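DNA replication initiator (Cdc21/Cdc54) (Methanothermobacter thermautotrophicus, PDB 1LTL) probably acts in DNA replication as an ATP-driven MCM helicase, of which this zinc-binding N-terminal part forms a dodecamer. Local coordinates at residues Thr201-Asp206 with Phe238-Tyr243; Asp178-Lys183 with Asp207-Leu212; Glu64-Val69 with Gly111-Val116. All coordinates share one frame; numbering follows the deposited sequence.

Interaction 1 (Thr201-Asp206 with Phe238-Tyr243); sequences TVVLED and FIYGNY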
loop_
_atom_site.group_PDB
_atom_site.type_symbol
_atom_site.label_atom_id
_atom_site.label_comp_id
_atom_site.label_asym_id
_atom_site.label_seq_id
_atom_site.Cartn_x
_atom_site.Cartn_y
_atom_site.Cartn_z
ATOM N N THR A 201 -8.824 -41.957 -21.878
ATOM C CA THR A 201 -8.807 -42.192 -20.445
ATOM C C THR A 201 -10.165 -42.127 -19.787
ATOM O O THR A 201 -10.988 -41.270 -20.098
ATOM C CB THR A 201 -7.870 -41.212 -19.739
ATOM O OG1 THR A 201 -6.514 -41.568 -20.023
ATOM C CG2 THR A 201 -8.075 -41.257 -18.259
ATOM N N VAL A 202 -10.399 -43.060 -18.880
ATOM C CA VAL A 202 -11.651 -43.069 -18.152
ATOM C C VAL A 202 -11.334 -42.918 -16.675
ATOM O O VAL A 202 -10.370 -43.489 -16.165
ATOM C CB VAL A 202 -12.469 -44.364 -18.401
ATOM C CG1 VAL A 202 -13.717 -44.391 -17.528
ATOM C CG2 VAL A 202 -12.869 -44.420 -19.855
ATOM N N VAL A 203 -12.142 -42.116 -16.003
ATOM C CA VAL A 203 -11.958 -41.880 -14.600
ATOM C C VAL A 203 -13.109 -42.465 -13.841
ATOM O O VAL A 203 -14.263 -42.095 -14.054
ATOM C CB VAL A 203 -11.898 -40.395 -14.303
ATOM C CG1 VAL A 203 -12.013 -40.161 -12.820
ATOM C CG2 VAL A 203 -10.604 -39.829 -14.836
ATOM N N LEU A 204 -12.795 -43.380 -12.941
ATOM C CA LEU A 204 -13.825 -44.013 -12.147
ATOM C C LEU A 204 -13.696 -43.568 -10.706
ATOM O O LEU A 204 -12.607 -43.598 -10.138
ATOM C CB LEU A 204 -13.676 -45.525 -12.237
ATOM C CG LEU A 204 -13.890 -46.210 -13.579
ATOM C CD1 LEU A 204 -13.696 -47.710 -13.379
ATOM C CD2 LEU A 204 -15.277 -45.928 -14.126
ATOM N N GLU A 205 -14.803 -43.158 -10.105
ATOM C CA GLU A 205 -14.744 -42.740 -8.718
ATOM C C GLU A 205 -15.813 -43.374 -7.837
ATOM O O GLU A 205 -16.759 -43.980 -8.323
ATOM C CB GLU A 205 -14.833 -41.229 -8.627
ATOM C CG GLU A 205 -13.788 -40.523 -9.453
ATOM C CD GLU A 205 -13.772 -39.051 -9.169
ATOM O OE1 GLU A 205 -14.882 -38.508 -8.910
ATOM O OE2 GLU A 205 -12.666 -38.445 -9.216
ATOM N N ASP A 206 -15.653 -43.202 -6.529
ATOM C CA ASP A 206 -16.547 -43.769 -5.529
ATOM C C ASP A 206 -16.750 -45.275 -5.683
ATOM O O ASP A 206 -15.778 -46.008 -5.803
ATOM C CB ASP A 206 -17.898 -43.064 -5.518
ATOM C CG ASP A 206 -18.429 -42.877 -4.107
ATOM O OD1 ASP A 206 -17.807 -43.435 -3.169
ATOM O OD2 ASP A 206 -19.454 -42.180 -3.927
ATOM N N PHE A 238 -11.037 -36.777 -21.761
ATOM C CA PHE A 238 -11.137 -38.017 -20.996
ATOM C C PHE A 238 -12.588 -38.210 -20.596
ATOM O O PHE A 238 -13.374 -37.261 -20.621
ATOM C CB PHE A 238 -10.214 -37.987 -19.749
ATOM C CG PHE A 238 -10.683 -37.057 -18.658
ATOM C CD1 PHE A 238 -11.615 -37.476 -17.719
ATOM C CD2 PHE A 238 -10.266 -35.734 -18.624
ATOM C CE1 PHE A 238 -12.119 -36.596 -16.785
ATOM C CE2 PHE A 238 -10.776 -34.855 -17.685
ATOM C CZ PHE A 238 -11.701 -35.289 -16.771
ATOM N N ILE A 239 -12.962 -39.431 -20.250
ATOM C CA ILE A 239 -14.341 -39.638 -19.831
ATOM C C ILE A 239 -14.451 -39.816 -18.335
ATOM O O ILE A 239 -13.712 -40.595 -17.723
ATOM C CB ILE A 239 -14.999 -40.882 -20.450
ATOM C CG1 ILE A 239 -15.028 -40.781 -21.975
ATOM C CG2 ILE A 239 -16.406 -41.014 -19.911
ATOM C CD1 ILE A 239 -15.154 -42.123 -22.643
ATOM N N TYR A 240 -15.388 -39.077 -17.757
ATOM C CA TYR A 240 -15.673 -39.150 -16.334
ATOM C C TYR A 240 -16.833 -40.139 -16.269
ATOM O O TYR A 240 -17.990 -39.802 -16.562
ATOM C CB TYR A 240 -16.098 -37.781 -15.800
ATOM C CG TYR A 240 -16.331 -37.786 -14.316
ATOM C CD1 TYR A 240 -15.330 -38.219 -13.451
ATOM C CD2 TYR A 240 -17.577 -37.468 -13.777
ATOM C CE1 TYR A 240 -15.556 -38.360 -12.092
ATOM C CE2 TYR A 240 -17.822 -37.601 -12.406
ATOM C CZ TYR A 240 -16.799 -38.060 -11.569
ATOM O OH TYR A 240 -16.998 -38.274 -10.210
ATOM N N GLY A 241 -16.497 -41.367 -15.896
ATOM C CA GLY A 241 -17.469 -42.439 -15.822
ATOM C C GLY A 241 -18.639 -42.240 -14.890
ATOM O O GLY A 241 -18.467 -41.801 -13.756
ATOM N N ASN A 242 -19.837 -42.557 -15.380
ATOM C CA ASN A 242 -21.048 -42.458 -14.586
ATOM C C ASN A 242 -21.617 -43.835 -14.380
ATOM O O ASN A 242 -21.967 -44.210 -13.276
ATOM C CB ASN A 242 -22.124 -41.645 -15.275
ATOM C CG ASN A 242 -23.448 -41.703 -14.523
ATOM O OD1 ASN A 242 -23.781 -40.804 -13.744
ATOM N ND2 ASN A 242 -24.198 -42.775 -14.738
ATOM N N TYR A 243 -21.725 -44.582 -15.464
ATOM C CA TYR A 243 -22.292 -45.912 -15.393
ATOM C C TYR A 243 -21.511 -46.840 -16.299
ATOM O O TYR A 243 -21.061 -46.442 -17.370
ATOM C CB TYR A 243 -23.781 -45.853 -15.802
ATOM C CG TYR A 243 -24.477 -47.196 -15.889
ATOM C CD1 TYR A 243 -24.583 -48.023 -14.768
ATOM C CD2 TYR A 243 -24.957 -47.677 -17.108
ATOM C CE1 TYR A 243 -25.136 -49.301 -14.861
ATOM C CE2 TYR A 243 -25.512 -48.956 -17.213
ATOM C CZ TYR A 243 -25.594 -49.766 -16.086
ATOM O OH TYR A 243 -26.076 -51.060 -16.180
#
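Val203 and Tyr240, the two residues with most surface buried here, face each other as a parallel bridge pair, their CA atoms 4.9 Å apart. Val203 sends its two methyls to different rings: CG1 lies 3.9 Å from Tyr240 CD1, at the edge of that ring and near its plane, whereas CG2 approaches Phe238 CD1 obliquely. The split follows from chi1 of 167°, which sets CG1 anti to the backbone N and leaves CG2 beside it. Beyond Val203 the tyrosine ring runs on to Glu205, whose OE1 is the acceptor of a bond from Tyr240 OH, modelled very short at 2.5 Å, a length not to be relied on at this resolution; the carboxylate stands at 90° to the ring, with CD in the ring plane at its edge. Glu205 OE2 is held separately, by Arg129 and Thr179.

The backbones confirm the parallel register. Ile239 N donates to Thr201 O at 2.7 Å, Val203 N to Ile239 O at 2.8 Å, and Gly241 N to Val203 O at 3.0 Å, the last more bent (143° at the hydrogen). On the other face Val202 and Ile239 lie side by side, pointing the same way.

Within the OB-fold barrel, strand 199-205 also pairs antiparallel with 175-185, through backbone bonds such as Val202 with Leu182. Strand 217-229 pairs antiparallel with 234-243, where Phe238 packs on Val227, while Ile239 touches Val116 of strand 113-137.

Interaction 2 (Asp178-Lys183 with Asp207-Leu212); sequences DTQTLK and DLVDTL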
loop_
_atom_site.group_PDB
_atom_site.type_symbol
_atom_site.label_atom_id
_atom_site.label_comp_id
_atom_site.label_asym_id
_atom_site.label_seq_id
_atom_site.Cartn_x
_atom_site.Cartn_y
_atom_site.Cartn_z
ATOM N N ASP A 178 -12.448 -42.139 -3.131
ATOM C CA ASP A 178 -11.598 -42.940 -4.008
ATOM C C ASP A 178 -11.801 -42.684 -5.495
ATOM O O ASP A 178 -12.922 -42.585 -5.983
ATOM C CB ASP A 178 -11.763 -44.421 -3.687
ATOM C CG ASP A 178 -11.287 -44.766 -2.292
ATOM O OD1 ASP A 178 -10.086 -44.513 -1.977
ATOM O OD2 ASP A 178 -12.121 -45.294 -1.510
ATOM N N THR A 179 -10.688 -42.590 -6.207
ATOM C CA THR A 179 -10.699 -42.312 -7.636
ATOM C C THR A 179 -9.785 -43.293 -8.371
ATOM O O THR A 179 -8.837 -43.815 -7.800
ATOM C CB THR A 179 -10.212 -40.858 -7.891
ATOM O OG1 THR A 179 -10.836 -40.339 -9.073
ATOM C CG2 THR A 179 -8.687 -40.815 -8.056
ATOM N N GLN A 180 -10.067 -43.557 -9.634
ATOM C CA GLN A 180 -9.232 -44.490 -10.366
ATOM C C GLN A 180 -9.212 -44.208 -11.844
ATOM O O GLN A 180 -10.203 -43.755 -12.415
ATOM C CB GLN A 180 -9.696 -45.911 -10.139
ATOM C CG GLN A 180 -8.952 -46.905 -10.973
ATOM C CD GLN A 180 -9.392 -48.292 -10.646
ATOM O OE1 GLN A 180 -10.504 -48.493 -10.152
ATOM N NE2 GLN A 180 -8.539 -49.268 -10.917
ATOM N N THR A 181 -8.079 -44.504 -12.465
ATOM C CA THR A 181 -7.902 -44.237 -13.876
ATOM C C THR A 181 -7.671 -45.464 -14.726
ATOM O O THR A 181 -6.969 -46.385 -14.319
ATOM C CB THR A 181 -6.711 -43.314 -14.059
ATOM O OG1 THR A 181 -7.125 -41.976 -13.811
ATOM C CG2 THR A 181 -6.159 -43.406 -15.447
ATOM N N LEU A 182 -8.253 -45.496 -15.915
ATOM C CA LEU A 182 -7.986 -46.627 -16.794
ATOM C C LEU A 182 -8.098 -46.179 -18.220
ATOM O O LEU A 182 -8.725 -45.165 -18.502
ATOM C CB LEU A 182 -8.932 -47.788 -16.513
ATOM C CG LEU A 182 -10.319 -47.838 -17.132
ATOM C CD1 LEU A 182 -11.058 -48.996 -16.480
ATOM C CD2 LEU A 182 -11.075 -46.563 -16.895
ATOM N N LYS A 183 -7.440 -46.923 -19.103
ATOM C CA LYS A 183 -7.437 -46.657 -20.538
ATOM C C LYS A 183 -8.483 -47.523 -21.228
ATOM O O LYS A 183 -8.529 -48.731 -21.021
ATOM C CB LYS A 183 -6.066 -46.975 -21.144
ATOM C CG LYS A 183 -5.075 -45.839 -21.092
ATOM C CD LYS A 183 -5.665 -44.599 -21.754
ATOM C CE LYS A 183 -4.714 -43.407 -21.704
ATOM N NZ LYS A 183 -4.462 -42.993 -20.300
ATOM N N ASP A 207 -17.997 -45.743 -5.680
ATOM C CA ASP A 207 -18.256 -47.177 -5.770
ATOM C C ASP A 207 -17.922 -47.834 -7.086
ATOM O O ASP A 207 -17.930 -49.063 -7.179
ATOM C CB ASP A 207 -19.696 -47.490 -5.424
ATOM C CG ASP A 207 -20.654 -46.679 -6.214
ATOM O OD1 ASP A 207 -20.557 -45.435 -6.148
ATOM O OD2 ASP A 207 -21.509 -47.274 -6.906
ATOM N N LEU A 208 -17.629 -47.030 -8.102
ATOM C CA LEU A 208 -17.263 -47.571 -9.396
ATOM C C LEU A 208 -15.808 -47.934 -9.391
ATOM O O LEU A 208 -15.285 -48.476 -10.357
ATOM C CB LEU A 208 -17.482 -46.554 -10.483
ATOM C CG LEU A 208 -18.810 -46.648 -11.213
ATOM C CD1 LEU A 208 -19.985 -46.603 -10.246
ATOM C CD2 LEU A 208 -18.840 -45.483 -12.191
ATOM N N VAL A 209 -15.136 -47.627 -8.303
ATOM C CA VAL A 209 -13.726 -47.930 -8.221
ATOM C C VAL A 209 -13.528 -49.431 -8.208
ATOM O O VAL A 209 -14.368 -50.162 -7.698
ATOM C CB VAL A 209 -13.128 -47.301 -6.954
ATOM C CG1 VAL A 209 -11.700 -47.758 -6.760
ATOM C CG2 VAL A 209 -13.176 -45.794 -7.078
ATOM N N ASP A 210 -12.422 -49.886 -8.786
ATOM C CA ASP A 210 -12.075 -51.309 -8.809
ATOM C C ASP A 210 -13.260 -52.145 -9.254
ATOM O O ASP A 210 -13.644 -53.096 -8.581
ATOM C CB ASP A 210 -11.628 -51.743 -7.409
ATOM C CG ASP A 210 -10.577 -52.836 -7.436
ATOM O OD1 ASP A 210 -9.792 -52.902 -8.415
ATOM O OD2 ASP A 210 -10.517 -53.616 -6.456
ATOM N N THR A 211 -13.827 -51.775 -10.399
ATOM C CA THR A 211 -14.987 -52.440 -10.966
ATOM C C THR A 211 -14.635 -53.126 -12.282
ATOM O O THR A 211 -15.207 -54.152 -12.621
ATOM C CB THR A 211 -16.114 -51.407 -11.192
ATOM O OG1 THR A 211 -16.801 -51.188 -9.957
ATOM C CG2 THR A 211 -17.100 -51.872 -12.244
ATOM N N LEU A 212 -13.686 -52.562 -13.016
ATOM C CA LEU A 212 -13.297 -53.135 -14.289
ATOM C C LEU A 212 -11.870 -53.620 -14.277
ATOM O O LEU A 212 -11.086 -53.257 -13.403
ATOM C CB LEU A 212 -13.474 -52.105 -15.401
ATOM C CG LEU A 212 -14.876 -51.499 -15.460
ATOM C CD1 LEU A 212 -14.971 -50.490 -16.577
ATOM C CD2 LEU A 212 -15.884 -52.600 -15.642
#
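The loop that leaves strand 199-205 of the OB fold folds back over strand 175-185, where Gln180 grips Asp210 and Asp178 meets Val209. Asp210 N donates to Gln180 OE1 at 2.7 Å; the N-H points at the oxygen with an angle of 164°, and the donor lies in the plane of the side-chain carbonyl. Gln180 reaches the loop because its chain is extended, with CG anti to the backbone N (chi1 175°). Its NE2 bonds to Asp124 O, so both ends of the amide have partners and its rotation is fixed.

Val209, the residue with most surface buried, sits against the strand through both methyls. CG2 is 3.4 Å from Asp178 O and also meets Asp178 CB, while CG1 lies 3.7 Å from Gln180 OE1. In the OB barrel this loop joins strand 199-205 to strand 217-229, and Val209 also packs on Ile126 of strand 113-137.

Farther along, the chemistry is apolar: Leu182 CD1 approaches Leu212 CB at 4.1 Å, the two side chains crossing obliquely, and Leu212 in turn touches Thr244 and Phe246. The carboxylate of Asp178 turns to another chain, its OD1 hydrogen-bonding Ser107 of the second subunit.

Interaction 3 (Glu64-Val69 with Gly111-Val116); sequences EKPDDV and GKFVAV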
loop_
_atom_site.group_PDB
_atom_site.type_symbol
_atom_site.label_atom_id
_atom_site.label_comp_id
_atom_site.label_asym_id
_atom_site.label_seq_id
_atom_site.Cartn_x
_atom_site.Cartn_y
_atom_site.Cartn_z
ATOM N N GLU A 64 -27.421 -32.864 -22.800
ATOM C CA GLU A 64 -26.844 -31.570 -23.100
ATOM C C GLU A 64 -26.151 -30.923 -21.925
ATOM O O GLU A 64 -25.222 -30.136 -22.105
ATOM C CB GLU A 64 -27.915 -30.625 -23.625
ATOM C CG GLU A 64 -28.599 -31.123 -24.878
ATOM C CD GLU A 64 -27.638 -31.325 -26.028
ATOM O OE1 GLU A 64 -27.663 -32.422 -26.635
ATOM O OE2 GLU A 64 -26.864 -30.388 -26.325
ATOM N N LYS A 65 -26.611 -31.227 -20.719
ATOM C CA LYS A 65 -26.005 -30.653 -19.525
ATOM C C LYS A 65 -26.058 -31.676 -18.411
ATOM O O LYS A 65 -26.612 -31.425 -17.348
ATOM C CB LYS A 65 -26.745 -29.377 -19.116
ATOM C CG LYS A 65 -26.572 -28.203 -20.069
ATOM C CD LYS A 65 -27.515 -27.055 -19.675
ATOM C CE LYS A 65 -27.691 -26.004 -20.799
ATOM N NZ LYS A 65 -28.926 -25.153 -20.659
ATOM N N PRO A 66 -25.454 -32.842 -18.636
ATOM C CA PRO A 66 -25.452 -33.900 -17.634
ATOM C C PRO A 66 -25.054 -33.428 -16.244
ATOM O O PRO A 66 -25.662 -33.836 -15.259
ATOM C CB PRO A 66 -24.465 -34.907 -18.210
ATOM C CG PRO A 66 -23.489 -34.040 -18.896
ATOM C CD PRO A 66 -24.400 -33.089 -19.632
ATOM N N ASP A 67 -24.048 -32.562 -16.158
ATOM C CA ASP A 67 -23.599 -32.080 -14.859
ATOM C C ASP A 67 -24.738 -31.494 -14.026
ATOM O O ASP A 67 -25.067 -32.017 -12.956
ATOM C CB ASP A 67 -22.469 -31.051 -15.016
ATOM C CG ASP A 67 -21.146 -31.687 -15.435
ATOM O OD1 ASP A 67 -20.576 -32.492 -14.660
ATOM O OD2 ASP A 67 -20.670 -31.383 -16.555
ATOM N N ASP A 68 -25.348 -30.421 -14.512
ATOM C CA ASP A 68 -26.441 -29.804 -13.780
ATOM C C ASP A 68 -27.607 -30.752 -13.585
ATOM O O ASP A 68 -28.160 -30.842 -12.489
ATOM C CB ASP A 68 -26.928 -28.534 -14.482
ATOM C CG ASP A 68 -25.914 -27.413 -14.410
ATOM O OD1 ASP A 68 -25.233 -27.303 -13.356
ATOM O OD2 ASP A 68 -25.810 -26.640 -15.394
ATOM N N VAL A 69 -28.001 -31.461 -14.631
ATOM C CA VAL A 69 -29.110 -32.370 -14.454
ATOM C C VAL A 69 -28.801 -33.319 -13.306
ATOM O O VAL A 69 -29.550 -33.359 -12.342
ATOM C CB VAL A 69 -29.420 -33.142 -15.739
ATOM C CG1 VAL A 69 -30.262 -34.351 -15.430
ATOM C CG2 VAL A 69 -30.163 -32.241 -16.696
ATOM N N GLY A 111 -18.503 -31.755 -22.132
ATOM C CA GLY A 111 -19.560 -31.360 -21.222
ATOM C C GLY A 111 -20.847 -32.132 -21.466
ATOM O O GLY A 111 -21.820 -31.949 -20.748
ATOM N N LYS A 112 -20.844 -33.021 -22.456
ATOM C CA LYS A 112 -22.030 -33.800 -22.805
ATOM C C LYS A 112 -22.023 -35.207 -22.235
ATOM O O LYS A 112 -20.967 -35.775 -21.949
ATOM C CB LYS A 112 -22.154 -33.916 -24.325
ATOM C CG LYS A 112 -22.049 -32.621 -25.084
ATOM C CD LYS A 112 -23.213 -31.723 -24.779
ATOM C CE LYS A 112 -23.161 -30.493 -25.641
ATOM N NZ LYS A 112 -24.240 -29.570 -25.227
ATOM N N PHE A 113 -23.208 -35.793 -22.117
ATOM C CA PHE A 113 -23.315 -37.141 -21.582
ATOM C C PHE A 113 -23.128 -38.137 -22.720
ATOM O O PHE A 113 -23.958 -38.209 -23.610
ATOM C CB PHE A 113 -24.686 -37.313 -20.930
ATOM C CG PHE A 113 -24.688 -38.269 -19.773
ATOM C CD1 PHE A 113 -23.835 -38.079 -18.689
ATOM C CD2 PHE A 113 -25.545 -39.364 -19.764
ATOM C CE1 PHE A 113 -23.844 -38.967 -17.622
ATOM C CE2 PHE A 113 -25.558 -40.255 -18.699
ATOM C CZ PHE A 113 -24.712 -40.061 -17.628
ATOM N N VAL A 114 -22.041 -38.897 -22.717
ATOM C CA VAL A 114 -21.845 -39.844 -23.805
ATOM C C VAL A 114 -21.786 -41.279 -23.345
ATOM O O VAL A 114 -21.836 -41.575 -22.154
ATOM C CB VAL A 114 -20.572 -39.548 -24.604
ATOM C CG1 VAL A 114 -20.607 -38.122 -25.091
ATOM C CG2 VAL A 114 -19.352 -39.807 -23.764
ATOM N N ALA A 115 -21.680 -42.177 -24.308
ATOM C CA ALA A 115 -21.621 -43.592 -24.015
ATOM C C ALA A 115 -20.747 -44.131 -25.113
ATOM O O ALA A 115 -21.086 -44.021 -26.281
ATOM C CB ALA A 115 -22.998 -44.193 -24.077
ATOM N N VAL A 116 -19.634 -44.721 -24.711
ATOM C CA VAL A 116 -18.634 -45.214 -25.618
ATOM C C VAL A 116 -18.291 -46.640 -25.349
ATOM O O VAL A 116 -18.119 -47.003 -24.194
ATOM C CB VAL A 116 -17.356 -44.431 -25.409
ATOM C CG1 VAL A 116 -16.258 -44.993 -26.272
ATOM C CG2 VAL A 116 -17.604 -42.953 -25.656
#
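Lys112 crosses Glu64 at the junction between the helical region and the OB barrel, and its side chain can be followed outward atom by atom. CB starts out away from the facing segment. A bend at chi2 (-66°) then brings CD round to Glu64, 3.7 Å from its carbonyl O and close to its CA. The remaining torsions are extended: CE comes within 3.8 Å of Glu64 OE2, and NZ forms a salt bridge to that same OE2 at 3.0 Å. The ammonium meets the oxygen from above the carboxylate, 48° out of its plane. A weak second bond runs from NZ to Glu64 O at 3.3 Å, so one amine holds both the side chain and the backbone of this residue, the last of helix 58-64. Glu64 is also bent at chi2, which puts its CD 3.9 Å from Lys112 NZ.

Next to this polar pair, Pro66 and Phe113 make an apolar contact. Pro66, with the largest buried area of the interface, lays its CB close to CD1 of Phe113, approaching the ring obliquely, while its CD and CG lie near Gly111 O. Gly111 has a positive phi (89°), a backbone conformation most easily adopted by glycine.

Pro66 opens helix 66-77, whose backbone begins with Val69 N bonded to Lys65 O. Helix 58-64 joins the same junction, Phe113 packing on its Leu62. Strand 217-229 lies alongside, with Thr223 against Pro66 and Thr221 against Phe113, so the start of strand 113-137 bonds both to helix 58-64, through Ile63, and to its antiparallel neighbour 217-229, through Leu224 and Gly222.

How the interactions relate
All three contacts reach the same curled sheet, and each is partly buried. Interaction 1 lies nearest the centre of the chain and is the one built as strand pairing, with backbone bonds and packing on both faces. Interaction 2, centred about 7 Å from the centre of interaction 1, shares its surroundings: Gln180 N bonds to Leu204 O, Lys183 NZ to Thr201 OG1, and strands 175-185 and 199-205 are neighbours. Its loop is held by a side-chain amide instead, near the second subunit. Interaction 3 joins helices to the barrel through a salt bridge with an exposed glutamate and a proline-phenylalanine contact; it touches interaction 1 where Val116 meets Ile239, but not interaction 2.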